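Local coordinates for glutamate racemase (Bacillus anthracis, PDB 2DWU), which belongs to the Asp/Glu/hydantoin racemase family and holds D-glutamic acid in a pocket between two parallel-sheet alpha/beta halves, at residues B[11-16]-B[71-76]; B[77-82]-B[119-124]; B[114-119]-B[183-188]. All coordinates share one frame; numbering follows the deposited sequence. Where two conformers were deposited one is given.

Contact 1. Residues B[11-16]-B[71-76]; sequences GVLDSG and KALVVA. With DGL (D-glutamic acid), chain H.
Val74 N donates to Gly11 O at 2.8 Å, and Gly11 N in turn donates to Ala72 O at 2.9 Å, so both polar atoms of Gly11 are spent on one neighbouring strand. Two more backbone bonds carry the parallel pairing onward: Leu13 N to Val74 O at 3.0 Å, then Ala76 N to Leu13 O at 2.9 Å. The last is more bent at the hydrogen (142°), where 71-76 leaves the sheet. Just past the C-terminal ends of the strands, Ser15 OG donates to OE2 of D-glutamic acid at 2.6 Å, while the ligand amine makes weak bonds to Ser15 OG and Asp14 OD1. The other carboxylate oxygen, Asp14 OD2, is gripped by two backbone amides: that of Gly16, which comes from above the carboxylate plane and closes an Asx turn, and that of Gly19. These two bonds probably limit rotation of the carboxylate, whose OD1 takes the weak bond from the amine. Apolar side chains pack on both faces of the pair. On one face Val12 CG1, anti to its backbone N, reaches Ala76 CB at 3.7 Å. On the other, Leu13 has CG wedged between its backbone N and carbonyl carbon (chi1 62°), which spreads its methyls over the adjacent strand: CD1 lies alongside Val75 CG1 at 3.9 Å, and CD2 meets Leu73 CD1 at 4.1 Å. Strand 9-14 is inner to the six-stranded parallel sheet, with strand 35-39 bonded along its other edge through Val12 and Asp14. Helix 51-65 packs Val58 and Val62 on Leu13, and Val62 and Leu65 on Leu73, while helix 78-91 brings Ala80, Ala81 and Leu88 against Val75.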
ATOM      1  N   GLY B  11     -19.190   3.793   1.898  1.00  7.76           N
ATOM      2  CA  GLY B  11     -20.169   2.852   1.357  1.00  7.32           C
ATOM      3  C   GLY B  11     -19.395   1.645   0.838  1.00  9.09           C
ATOM      4  O   GLY B  11     -18.332   1.826   0.252  1.00  9.90           O
ATOM      5  N   VAL B  12     -19.889   0.436   1.095  1.00  8.09           N
ATOM      6  CA  VAL B  12     -19.219  -0.788   0.602  1.00  8.12           C
ATOM      7  C   VAL B  12     -20.284  -1.643  -0.075  1.00  7.90           C
ATOM      8  O   VAL B  12     -21.335  -1.913   0.523  1.00  9.90           O
ATOM      9  CB  VAL B  12     -18.575  -1.603   1.768  1.00  6.83           C
ATOM     10  CG1 VAL B  12     -17.854  -2.844   1.206  1.00  9.94           C
ATOM     11  CG2 VAL B  12     -17.578  -0.737   2.547  1.00  7.74           C
ATOM     12  N   LEU B  13     -20.050  -2.046  -1.326  1.00  7.88           N
ATOM     13  CA  LEU B  13     -21.033  -2.900  -1.990  1.00  8.22           C
ATOM     14  C   LEU B  13     -20.377  -4.201  -2.456  1.00  8.49           C
ATOM     15  O   LEU B  13     -19.174  -4.253  -2.767  1.00  7.85           O
ATOM     16  CB  LEU B  13     -21.735  -2.160  -3.147  1.00  9.91           C
ATOM     17  CG  LEU B  13     -20.928  -1.663  -4.348  1.00 10.35           C
ATOM     18  CD1 LEU B  13     -20.593  -2.843  -5.315  1.00 12.06           C
ATOM     19  CD2 LEU B  13     -21.775  -0.618  -5.110  1.00 11.99           C
ATOM     20  N   ASP B  14     -21.180  -5.254  -2.463  1.00  8.88           N
ATOM     21  CA  ASP B  14     -20.696  -6.573  -2.838  1.00  8.73           C
ATOM     22  C   ASP B  14     -21.878  -7.378  -3.336  1.00 10.16           C
ATOM     23  O   ASP B  14     -23.020  -6.993  -3.142  1.00 10.53           O
ATOM     24  CB  ASP B  14     -20.091  -7.257  -1.603  1.00  8.17           C
ATOM     25  CG  ASP B  14     -19.557  -8.649  -1.931  1.00 11.06           C
ATOM     26  OD1 ASP B  14     -18.745  -8.759  -2.879  1.00 11.21           O
ATOM     27  OD2 ASP B  14     -19.950  -9.637  -1.277  1.00 11.75           O
ATOM     28  N   SER B  15     -21.600  -8.504  -3.973  1.00  7.90           N
ATOM     29  CA  SER B  15     -22.668  -9.358  -4.436  1.00  9.83           C
ATOM     30  C   SER B  15     -23.336 -10.128  -3.291  1.00  9.62           C
ATOM     31  O   SER B  15     -24.424 -10.663  -3.490  1.00 11.17           O
ATOM     32  CB  SER B  15     -22.121 -10.352  -5.460  1.00  9.61           C
ATOM     33  OG  SER B  15     -21.235 -11.289  -4.852  1.00 10.86           O
ATOM     34  N   GLY B  16     -22.706 -10.186  -2.109  1.00 10.03           N
ATOM     35  CA  GLY B  16     -23.282 -10.933  -1.000  1.00  9.64           C
ATOM     36  C   GLY B  16     -22.533 -10.816   0.310  1.00  9.02           C
ATOM     37  O   GLY B  16     -22.357  -9.706   0.822  1.00 10.36           O
ATOM     38  N   LYS B  71     -18.675   9.367   1.841  1.00 11.32           N
ATOM     39  CA  LYS B  71     -17.460  10.135   1.605  1.00 11.83           C
ATOM     40  C   LYS B  71     -16.647   9.396   0.541  1.00 10.65           C
ATOM     41  O   LYS B  71     -15.807   9.981  -0.132  1.00 11.60           O
ATOM     42  CB  LYS B  71     -16.618  10.319   2.889  1.00 15.30           C
ATOM     43  CG  LYS B  71     -15.898   9.085   3.414  1.00 17.06           C
ATOM     44  CD  LYS B  71     -14.733   9.426   4.409  1.00 17.15           C
ATOM     45  CE  LYS B  71     -15.210  10.009   5.726  1.00 21.40           C
ATOM     46  NZ  LYS B  71     -14.110  10.084   6.738  1.00 15.20           N
ATOM     47  N   ALA B  72     -16.928   8.100   0.380  1.00 11.15           N
ATOM     48  CA  ALA B  72     -16.225   7.267  -0.598  1.00 10.34           C
ATOM     49  C   ALA B  72     -17.011   5.975  -0.792  1.00  9.00           C
ATOM     50  O   ALA B  72     -17.809   5.606   0.060  1.00  9.04           O
ATOM     51  CB  ALA B  72     -14.802   6.938  -0.092  1.00 11.94           C
ATOM     52  N   LEU B  73     -16.769   5.292  -1.913  1.00  8.02           N
ATOM     53  CA  LEU B  73     -17.436   4.041  -2.231  1.00  8.96           C
ATOM     54  C   LEU B  73     -16.375   2.974  -2.500  1.00  8.39           C
ATOM     55  O   LEU B  73     -15.430   3.211  -3.253  1.00  8.97           O
ATOM     56  CB  LEU B  73     -18.305   4.205  -3.496  1.00  9.75           C
ATOM     57  CG  LEU B  73     -18.907   2.885  -4.018  1.00 12.80           C
ATOM     58  CD1 LEU B  73     -19.862   2.276  -2.970  1.00 13.03           C
ATOM     59  CD2 LEU B  73     -19.633   3.175  -5.323  1.00 14.80           C
ATOM     60  N   VAL B  74     -16.535   1.813  -1.870  1.00  8.64           N
ATOM     61  CA  VAL B  74     -15.626   0.679  -2.118  1.00  6.28           C
ATOM     62  C   VAL B  74     -16.444  -0.424  -2.802  1.00  6.91           C
ATOM     63  O   VAL B  74     -17.505  -0.846  -2.303  1.00  7.60           O
ATOM     64  CB  VAL B  74     -15.044   0.113  -0.812  1.00  6.08           C
ATOM     65  CG1 VAL B  74     -14.223  -1.170  -1.105  1.00  7.22           C
ATOM     66  CG2 VAL B  74     -14.141   1.167  -0.156  1.00  8.73           C
ATOM     67  N   VAL B  75     -15.955  -0.863  -3.963  1.00  6.79           N
ATOM     68  CA  VAL B  75     -16.586  -1.964  -4.701  1.00  6.65           C
ATOM     69  C   VAL B  75     -15.767  -3.142  -4.203  1.00  7.15           C
ATOM     70  O   VAL B  75     -14.665  -3.412  -4.653  1.00  8.02           O
ATOM     71  CB  VAL B  75     -16.427  -1.796  -6.233  1.00  8.23           C
ATOM     72  CG1 VAL B  75     -17.101  -2.987  -6.964  1.00  8.25           C
ATOM     73  CG2 VAL B  75     -17.098  -0.525  -6.653  1.00  9.65           C
ATOM     74  N   ALA B  76     -16.323  -3.815  -3.213  1.00  6.90           N
ATOM     75  CA  ALA B  76     -15.636  -4.926  -2.579  1.00  6.62           C
ATOM     76  C   ALA B  76     -15.591  -6.207  -3.408  1.00  7.62           C
ATOM     77  O   ALA B  76     -14.735  -7.087  -3.180  1.00  9.26           O
ATOM     78  CB  ALA B  76     -16.301  -5.206  -1.218  1.00  7.62           C
TER
HETATM   79  N   DGL H 278     -17.909 -11.410  -4.553  1.00  7.89           N
HETATM   80  CA  DGL H 278     -17.568 -12.154  -5.806  1.00  9.36           C
HETATM   81  C   DGL H 278     -16.216 -11.757  -6.285  1.00  8.43           C
HETATM   82  O   DGL H 278     -15.837 -11.983  -7.428  1.00  9.04           O
HETATM   83  CB  DGL H 278     -17.606 -13.676  -5.544  1.00  9.81           C
HETATM   84  CG  DGL H 278     -19.091 -14.111  -5.532  1.00 11.02           C
HETATM   85  CD  DGL H 278     -19.838 -13.907  -6.786  1.00 11.78           C
HETATM   86  OE1 DGL H 278     -19.657 -14.570  -7.808  1.00  9.88           O
HETATM   87  OE2 DGL H 278     -20.727 -12.940  -6.768  1.00 11.62           O
HETATM   88  OXT DGL H 278     -15.442 -11.142  -5.434  1.00  8.28           O

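Contact 2. Residues B[77-82]-B[119-124]. With DGL (D-glutamic acid), chain H.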
ATOM      1  N   CYS B  77     -16.524  -6.320  -4.340  1.00  8.00           N
ATOM      2  CA  CYS B  77     -16.653  -7.502  -5.198  1.00  7.13           C
ATOM      3  C   CYS B  77     -15.743  -7.379  -6.420  1.00  6.34           C
ATOM      4  O   CYS B  77     -15.858  -6.414  -7.160  1.00  8.05           O
ATOM      5  CB  CYS B  77     -18.115  -7.598  -5.645  1.00  7.90           C
ATOM      6  SG  CYS B  77     -18.483  -8.962  -6.749  1.00  8.88           S
ATOM      7  N   ASN B  78     -14.848  -8.355  -6.617  1.00  6.77           N
ATOM      8  CA  ASN B  78     -13.944  -8.302  -7.763  1.00  6.75           C
ATOM      9  C   ASN B  78     -14.719  -8.403  -9.075  1.00  7.73           C
ATOM     10  O   ASN B  78     -14.343  -7.756 -10.054  1.00  7.23           O
ATOM     11  CB  ASN B  78     -12.894  -9.434  -7.679  1.00  7.28           C
ATOM     12  CG  ASN B  78     -12.007  -9.313  -6.440  1.00  5.82           C
ATOM     13  OD1 ASN B  78     -10.796  -8.926  -6.514  1.00  9.07           O
ATOM     14  ND2 ASN B  78     -12.556  -9.654  -5.310  1.00  5.08           N
ATOM     15  N   THR B  79     -15.785  -9.215  -9.101  1.00  7.44           N
ATOM     16  CA  THR B  79     -16.608  -9.375 -10.312  1.00  7.78           C
ATOM     17  C   THR B  79     -17.310  -8.060 -10.663  1.00  7.89           C
ATOM     18  O   THR B  79     -17.335  -7.629 -11.828  1.00  8.72           O
ATOM     19  CB  THR B  79     -17.675 -10.479 -10.094  1.00  7.07           C
ATOM     20  OG1 THR B  79     -17.006 -11.705  -9.759  1.00  7.53           O
ATOM     21  CG2 THR B  79     -18.517 -10.681 -11.355  1.00  7.10           C
ATOM     22  N   ALA B  80     -17.846  -7.415  -9.628  1.00  8.01           N
ATOM     23  CA  ALA B  80     -18.539  -6.150  -9.795  1.00  8.84           C
ATOM     24  C   ALA B  80     -17.542  -5.078 -10.225  1.00  8.50           C
ATOM     25  O   ALA B  80     -17.840  -4.252 -11.110  1.00  9.59           O
ATOM     26  CB  ALA B  80     -19.230  -5.765  -8.463  1.00  8.55           C
ATOM     27  N   ALA B  81     -16.343  -5.089  -9.636  1.00  7.95           N
ATOM     28  CA  ALA B  81     -15.352  -4.089 -10.015  1.00  8.27           C
ATOM     29  C   ALA B  81     -14.931  -4.254 -11.472  1.00  9.41           C
ATOM     30  O   ALA B  81     -14.796  -3.270 -12.208  1.00 10.75           O
ATOM     31  CB  ALA B  81     -14.133  -4.145  -9.107  1.00  8.92           C
ATOM     32  N   ALA B  82     -14.732  -5.503 -11.891  1.00  9.37           N
ATOM     33  CA  ALA B  82     -14.324  -5.759 -13.266  1.00 11.33           C
ATOM     34  C   ALA B  82     -15.367  -5.243 -14.239  1.00 12.14           C
ATOM     35  O   ALA B  82     -15.036  -4.682 -15.293  1.00 14.55           O
ATOM     36  CB  ALA B  82     -14.109  -7.274 -13.471  1.00 10.93           C
ATOM     37  N   ILE B 119      -6.309 -15.373  -9.721  1.00  8.27           N
ATOM     38  CA  ILE B 119      -7.457 -16.274  -9.801  1.00  7.86           C
ATOM     39  C   ILE B 119      -8.713 -15.516  -9.406  1.00  7.87           C
ATOM     40  O   ILE B 119      -8.658 -14.564  -8.611  1.00  8.84           O
ATOM     41  CB  ILE B 119      -7.297 -17.532  -8.895  1.00  7.29           C
ATOM     42  CG1 ILE B 119      -6.938 -17.145  -7.451  1.00  8.83           C
ATOM     43  CG2 ILE B 119      -6.204 -18.429  -9.524  1.00  8.49           C
ATOM     44  CD1 ILE B 119      -7.022 -18.320  -6.478  1.00  8.54           C
ATOM     45  N   GLY B 120      -9.844 -15.918  -9.972  1.00  8.20           N
ATOM     46  CA  GLY B 120     -11.083 -15.227  -9.653  1.00  7.54           C
ATOM     47  C   GLY B 120     -12.220 -15.854 -10.409  1.00  8.39           C
ATOM     48  O   GLY B 120     -12.060 -16.937 -10.992  1.00  9.04           O
ATOM     49  N   THR B 121     -13.374 -15.196 -10.399  1.00  7.35           N
ATOM     50  CA  THR B 121     -14.545 -15.737 -11.099  1.00  7.56           C
ATOM     51  C   THR B 121     -14.370 -15.632 -12.604  1.00  9.35           C
ATOM     52  O   THR B 121     -13.485 -14.947 -13.098  1.00  8.85           O
ATOM     53  CB  THR B 121     -15.827 -14.925 -10.795  1.00  7.28           C
ATOM     54  OG1 THR B 121     -15.644 -13.580 -11.285  1.00  6.72           O
ATOM     55  CG2 THR B 121     -16.144 -14.912  -9.304  1.00  7.78           C
ATOM     56  N   VAL B 122     -15.232 -16.330 -13.329  1.00  9.28           N
ATOM     57  CA  VAL B 122     -15.172 -16.250 -14.768  1.00  9.99           C
ATOM     58  C   VAL B 122     -15.341 -14.793 -15.228  1.00 10.23           C
ATOM     59  O   VAL B 122     -14.610 -14.327 -16.099  1.00  9.73           O
ATOM     60  CB  VAL B 122     -16.248 -17.132 -15.391  1.00 10.85           C
ATOM     61  CG1 VAL B 122     -16.369 -16.818 -16.863  1.00 13.02           C
ATOM     62  CG2 VAL B 122     -15.891 -18.593 -15.179  1.00 12.21           C
ATOM     63  N   GLY B 123     -16.267 -14.046 -14.625  1.00  8.59           N
ATOM     64  CA  GLY B 123     -16.458 -12.667 -15.034  1.00  8.07           C
ATOM     65  C   GLY B 123     -15.208 -11.826 -14.804  1.00  8.72           C
ATOM     66  O   GLY B 123     -14.810 -11.043 -15.656  1.00  9.62           O
ATOM     67  N   THR B 124     -14.584 -12.002 -13.651  1.00  8.36           N
ATOM     68  CA  THR B 124     -13.377 -11.240 -13.335  1.00  7.45           C
ATOM     69  C   THR B 124     -12.255 -11.549 -14.298  1.00  8.59           C
ATOM     70  O   THR B 124     -11.618 -10.638 -14.838  1.00  9.64           O
ATOM     71  CB  THR B 124     -12.922 -11.531 -11.913  1.00  7.57           C
ATOM     72  OG1 THR B 124     -13.934 -11.074 -11.014  1.00  7.94           O
ATOM     73  CG2 THR B 124     -11.599 -10.825 -11.601  1.00  8.60           C
TER
HETATM   74  N   DGL H 278     -17.909 -11.410  -4.553  1.00  7.89           N
HETATM   75  CA  DGL H 278     -17.568 -12.154  -5.806  1.00  9.36           C
HETATM   76  C   DGL H 278     -16.216 -11.757  -6.285  1.00  8.43           C
HETATM   77  O   DGL H 278     -15.837 -11.983  -7.428  1.00  9.04           O
HETATM   78  CB  DGL H 278     -17.606 -13.676  -5.544  1.00  9.81           C
HETATM   79  CG  DGL H 278     -19.091 -14.111  -5.532  1.00 11.02           C
HETATM   80  CD  DGL H 278     -19.838 -13.907  -6.786  1.00 11.78           C
HETATM   81  OE1 DGL H 278     -19.657 -14.570  -7.808  1.00  9.88           O
HETATM   82  OE2 DGL H 278     -20.727 -12.940  -6.768  1.00 11.62           O
HETATM   83  OXT DGL H 278     -15.442 -11.142  -5.434  1.00  8.28           O
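Two helix N-termini converge on the D-glutamic acid pocket here, and Thr79, in the first turn of helix 78-91, meets Thr121, the N-cap of helix 122-127. Their side chains cross at about a right angle, and Thr121 OG1 donates to Thr79 OG1 at 2.8 Å. Thr79 OG1 in turn donates a hydrogen bond to O of the ligand at 2.6 Å, so two hydroxyl bonds run in sequence to the alpha-carboxylate. Thr121 OG1 is also the capping acceptor for Thr124 N (3.0 Å), which ties this sequence to the start of its helix. The second carboxylate oxygen, OXT, receives Asn78 N at 3.1 Å and Asn78 ND2 at 3.2 Å; Thr79 N adds a bond to O. With the amides at the start of helix 78-91 directed at it, the carboxylate is probably stabilised as an anion. Asn78 OD1 is hydrogen-bonded to Ser211 OG, which probably helps to orient the amide. Cys77 caps this helix with its sulfur, anti to the backbone N (chi1 178°), accepting from Ala80 N. Further along helix 78-91, Ala82 CB lies 4.0 Å from Thr124 CA, while Thr124 OG1 is 3.2 Å from Thr79 CA.

Contact 3. Residues B[114-119]-B[183-188]; sequences GKIGVI and TLILGC. With DGL (D-glutamic acid), chain H.
Gly117 and Leu184 sit at the tight centre of this parallel strand pair. Gly117 N donates almost straight to Thr183 O (2.8 Å, 178° at the hydrogen), and Ile185 N returns a bond to Gly117 O at 2.9 Å, so both polar backbone atoms of the glycine are used. Because Gly117 has no side chain, Leu184 can fold a methyl over the backbone, CD1 lying 3.6 Å from Gly117 C. The torsion that puts CG of Leu184 anti to its backbone N (chi1 172°) turns this branch toward the neighbouring strand. Further along, Ile119 N bonds to Ile185 O at 3.2 Å. One face of the pair carries Ile116 and Ile185, crossing with CG2 and CD1 respectively 4.0 Å apart, against Ala107 of helix 100-110. On the other face Ile119 CD1 runs beside Leu186 CD2 at 4.2 Å, and Ile198 of helix 195-202 packs on Leu184 and Leu186. The two ends are slacker. At the start, partly exposed Lys115 sends its long side chain away from strand 183-187, and that side chain makes no contact with 183-188. At the finish, Gly187 N reaches Ile119 O at a short distance but with a strongly bent, weak bond. An inverse gamma turn is centred on Leu186, and Cys188 follows it into the pocket, its SG 3.6 Å from CB of D-glutamic acid. These are the two inner strands of a four-stranded parallel sheet with helices on both faces, an alpha/beta/alpha sandwich, whose C-terminal strand ends lead to the ligand pocket.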
ATOM      1  N   GLY B 114       8.671 -10.679 -11.664  1.00 10.38           N
ATOM      2  CA  GLY B 114       7.751 -10.035 -12.573  1.00 10.81           C
ATOM      3  C   GLY B 114       6.803 -11.029 -13.224  1.00  9.04           C
ATOM      4  O   GLY B 114       6.386 -10.811 -14.335  1.00 10.31           O
ATOM      5  N   LYS B 115       6.467 -12.099 -12.514  1.00  9.08           N
ATOM      6  CA  LYS B 115       5.579 -13.146 -13.030  1.00  8.54           C
ATOM      7  C   LYS B 115       4.499 -13.312 -11.984  1.00  9.08           C
ATOM      8  O   LYS B 115       4.757 -13.826 -10.902  1.00  9.51           O
ATOM      9  CB  LYS B 115       6.380 -14.439 -13.213  1.00 10.18           C
ATOM     10  CG  LYS B 115       7.384 -14.330 -14.390  1.00 12.11           C
ATOM     11  CD  LYS B 115       8.236 -15.586 -14.557  1.00 13.50           C
ATOM     12  CE  LYS B 115       8.825 -15.664 -16.011  1.00 15.59           C
ATOM     13  NZ  LYS B 115      10.018 -14.845 -16.275  1.00 18.72           N
ATOM     14  N   ILE B 116       3.291 -12.917 -12.362  1.00  7.30           N
ATOM     15  CA  ILE B 116       2.168 -12.870 -11.437  1.00  8.60           C
ATOM     16  C   ILE B 116       0.975 -13.711 -11.840  1.00  8.04           C
ATOM     17  O   ILE B 116       0.576 -13.705 -12.993  1.00 10.35           O
ATOM     18  CB  ILE B 116       1.742 -11.401 -11.343  1.00  9.11           C
ATOM     19  CG1 ILE B 116       2.919 -10.562 -10.801  1.00 11.03           C
ATOM     20  CG2 ILE B 116       0.534 -11.243 -10.411  1.00  9.24           C
ATOM     21  CD1 ILE B 116       2.768  -9.075 -11.051  1.00 14.70           C
ATOM     22  N   GLY B 117       0.429 -14.481 -10.896  1.00  8.25           N
ATOM     23  CA  GLY B 117      -0.769 -15.233 -11.212  1.00  7.24           C
ATOM     24  C   GLY B 117      -1.966 -14.519 -10.574  1.00  8.12           C
ATOM     25  O   GLY B 117      -1.808 -13.744  -9.635  1.00  7.66           O
ATOM     26  N   VAL B 118      -3.158 -14.735 -11.108  0.50  7.22           N
ATOM     27  CA  VAL B 118      -4.357 -14.190 -10.461  0.50  6.80           C
ATOM     28  C   VAL B 118      -5.505 -15.128 -10.752  0.50  6.94           C
ATOM     29  O   VAL B 118      -5.648 -15.634 -11.868  0.50  6.86           O
ATOM     30  CB  VAL B 118      -4.726 -12.759 -10.898  0.50  5.08           C
ATOM     31  CG1 VAL B 118      -4.977 -12.699 -12.407  0.50  5.08           C
ATOM     32  CG2 VAL B 118      -5.974 -12.306 -10.119  0.50  5.72           C
ATOM     33  N   ILE B 119      -6.309 -15.373  -9.721  1.00  8.27           N
ATOM     34  CA  ILE B 119      -7.457 -16.274  -9.801  1.00  7.86           C
ATOM     35  C   ILE B 119      -8.713 -15.516  -9.406  1.00  7.87           C
ATOM     36  O   ILE B 119      -8.658 -14.564  -8.611  1.00  8.84           O
ATOM     37  CB  ILE B 119      -7.297 -17.532  -8.895  1.00  7.29           C
ATOM     38  CG1 ILE B 119      -6.938 -17.145  -7.451  1.00  8.83           C
ATOM     39  CG2 ILE B 119      -6.204 -18.429  -9.524  1.00  8.49           C
ATOM     40  CD1 ILE B 119      -7.022 -18.320  -6.478  1.00  8.54           C
ATOM     41  N   THR B 183       4.092 -14.733  -7.350  1.00  9.51           N
ATOM     42  CA  THR B 183       3.070 -13.925  -6.680  1.00  9.49           C
ATOM     43  C   THR B 183       1.690 -14.378  -7.175  1.00  8.79           C
ATOM     44  O   THR B 183       1.538 -14.681  -8.349  1.00  9.17           O
ATOM     45  CB  THR B 183       3.297 -12.431  -7.062  1.00  9.97           C
ATOM     46  OG1 THR B 183       4.622 -12.039  -6.661  1.00 11.79           O
ATOM     47  CG2 THR B 183       2.254 -11.518  -6.383  1.00 10.94           C
ATOM     48  N   LEU B 184       0.690 -14.443  -6.289  1.00  6.78           N
ATOM     49  CA  LEU B 184      -0.659 -14.844  -6.687  1.00  6.33           C
ATOM     50  C   LEU B 184      -1.652 -13.880  -6.051  1.00  6.82           C
ATOM     51  O   LEU B 184      -1.664 -13.718  -4.830  1.00  7.78           O
ATOM     52  CB  LEU B 184      -0.994 -16.267  -6.198  1.00  8.77           C
ATOM     53  CG  LEU B 184      -2.475 -16.611  -6.452  1.00 10.44           C
ATOM     54  CD1 LEU B 184      -2.665 -16.910  -7.916  1.00 13.12           C
ATOM     55  CD2 LEU B 184      -2.913 -17.794  -5.581  1.00 13.75           C
ATOM     56  N   ILE B 185      -2.467 -13.241  -6.879  1.00  6.37           N
ATOM     57  CA  ILE B 185      -3.492 -12.340  -6.374  1.00  7.14           C
ATOM     58  C   ILE B 185      -4.792 -13.112  -6.159  1.00  6.43           C
ATOM     59  O   ILE B 185      -5.284 -13.793  -7.078  1.00  6.90           O
ATOM     60  CB  ILE B 185      -3.758 -11.200  -7.368  1.00  6.51           C
ATOM     61  CG1 ILE B 185      -2.480 -10.373  -7.574  1.00  6.27           C
ATOM     62  CG2 ILE B 185      -4.939 -10.312  -6.843  1.00  7.40           C
ATOM     63  CD1 ILE B 185      -2.584  -9.364  -8.738  1.00  7.83           C
ATOM     64  N   LEU B 186      -5.335 -13.054  -4.942  1.00  6.09           N
ATOM     65  CA  LEU B 186      -6.628 -13.688  -4.669  1.00  5.87           C
ATOM     66  C   LEU B 186      -7.697 -12.701  -5.163  1.00  8.58           C
ATOM     67  O   LEU B 186      -8.188 -11.851  -4.397  1.00  9.16           O
ATOM     68  CB  LEU B 186      -6.784 -13.924  -3.165  1.00  8.10           C
ATOM     69  CG  LEU B 186      -5.724 -14.785  -2.506  1.00  7.21           C
ATOM     70  CD1 LEU B 186      -6.098 -15.027  -1.019  1.00  8.61           C
ATOM     71  CD2 LEU B 186      -5.617 -16.134  -3.241  1.00  9.97           C
ATOM     72  N   GLY B 187      -8.042 -12.829  -6.446  1.00  7.22           N
ATOM     73  CA  GLY B 187      -8.984 -11.936  -7.097  1.00  6.88           C
ATOM     74  C   GLY B 187     -10.465 -12.218  -6.914  1.00  5.76           C
ATOM     75  O   GLY B 187     -11.243 -12.080  -7.854  1.00  8.05           O
ATOM     76  N   CYS B 188     -10.832 -12.557  -5.689  1.00  5.66           N
ATOM     77  CA  CYS B 188     -12.218 -12.863  -5.350  1.00  6.49           C
ATOM     78  C   CYS B 188     -12.361 -12.652  -3.838  1.00  6.36           C
ATOM     79  O   CYS B 188     -11.460 -12.993  -3.070  1.00  6.90           O
ATOM     80  CB  CYS B 188     -12.529 -14.319  -5.696  1.00  6.39           C
ATOM     81  SG  CYS B 188     -14.215 -14.851  -5.238  1.00 10.24           S
TER
HETATM   82  N   DGL H 278     -17.909 -11.410  -4.553  1.00  7.89           N
HETATM   83  CA  DGL H 278     -17.568 -12.154  -5.806  1.00  9.36           C
HETATM   84  C   DGL H 278     -16.216 -11.757  -6.285  1.00  8.43           C
HETATM   85  O   DGL H 278     -15.837 -11.983  -7.428  1.00  9.04           O
HETATM   86  CB  DGL H 278     -17.606 -13.676  -5.544  1.00  9.81           C
HETATM   87  CG  DGL H 278     -19.091 -14.111  -5.532  1.00 11.02           C
HETATM   88  CD  DGL H 278     -19.838 -13.907  -6.786  1.00 11.78           C
HETATM   89  OE1 DGL H 278     -19.657 -14.570  -7.808  1.00  9.88           O
HETATM   90  OE2 DGL H 278     -20.727 -12.940  -6.768  1.00 11.62           O
HETATM   91  OXT DGL H 278     -15.442 -11.142  -5.434  1.00  8.28           O

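In the fold
The three contacts lie in a row from the six-stranded sheet to the four-stranded one, and all touch D-glutamic acid. Contacts 1 and 2 have centres about 14 Å apart and meet directly, with Asp14 OD1 3.1 Å from Cys77 CB; strand 70-75 is also followed in the chain by helix 78-91. Contacts 2 and 3 share Ile119; their centres lie about 13 Å apart, and Asn78 CB packs 3.1 Å from Gly187 O. Contacts 1 and 3 do not touch: their centres are about 22 Å apart, on opposite sides of the chain's centre. The ligand spans the gap, meeting Asp14 and Ser15 of contact 1 and Cys188 of contact 3, with Cys77 of contact 2 also near it.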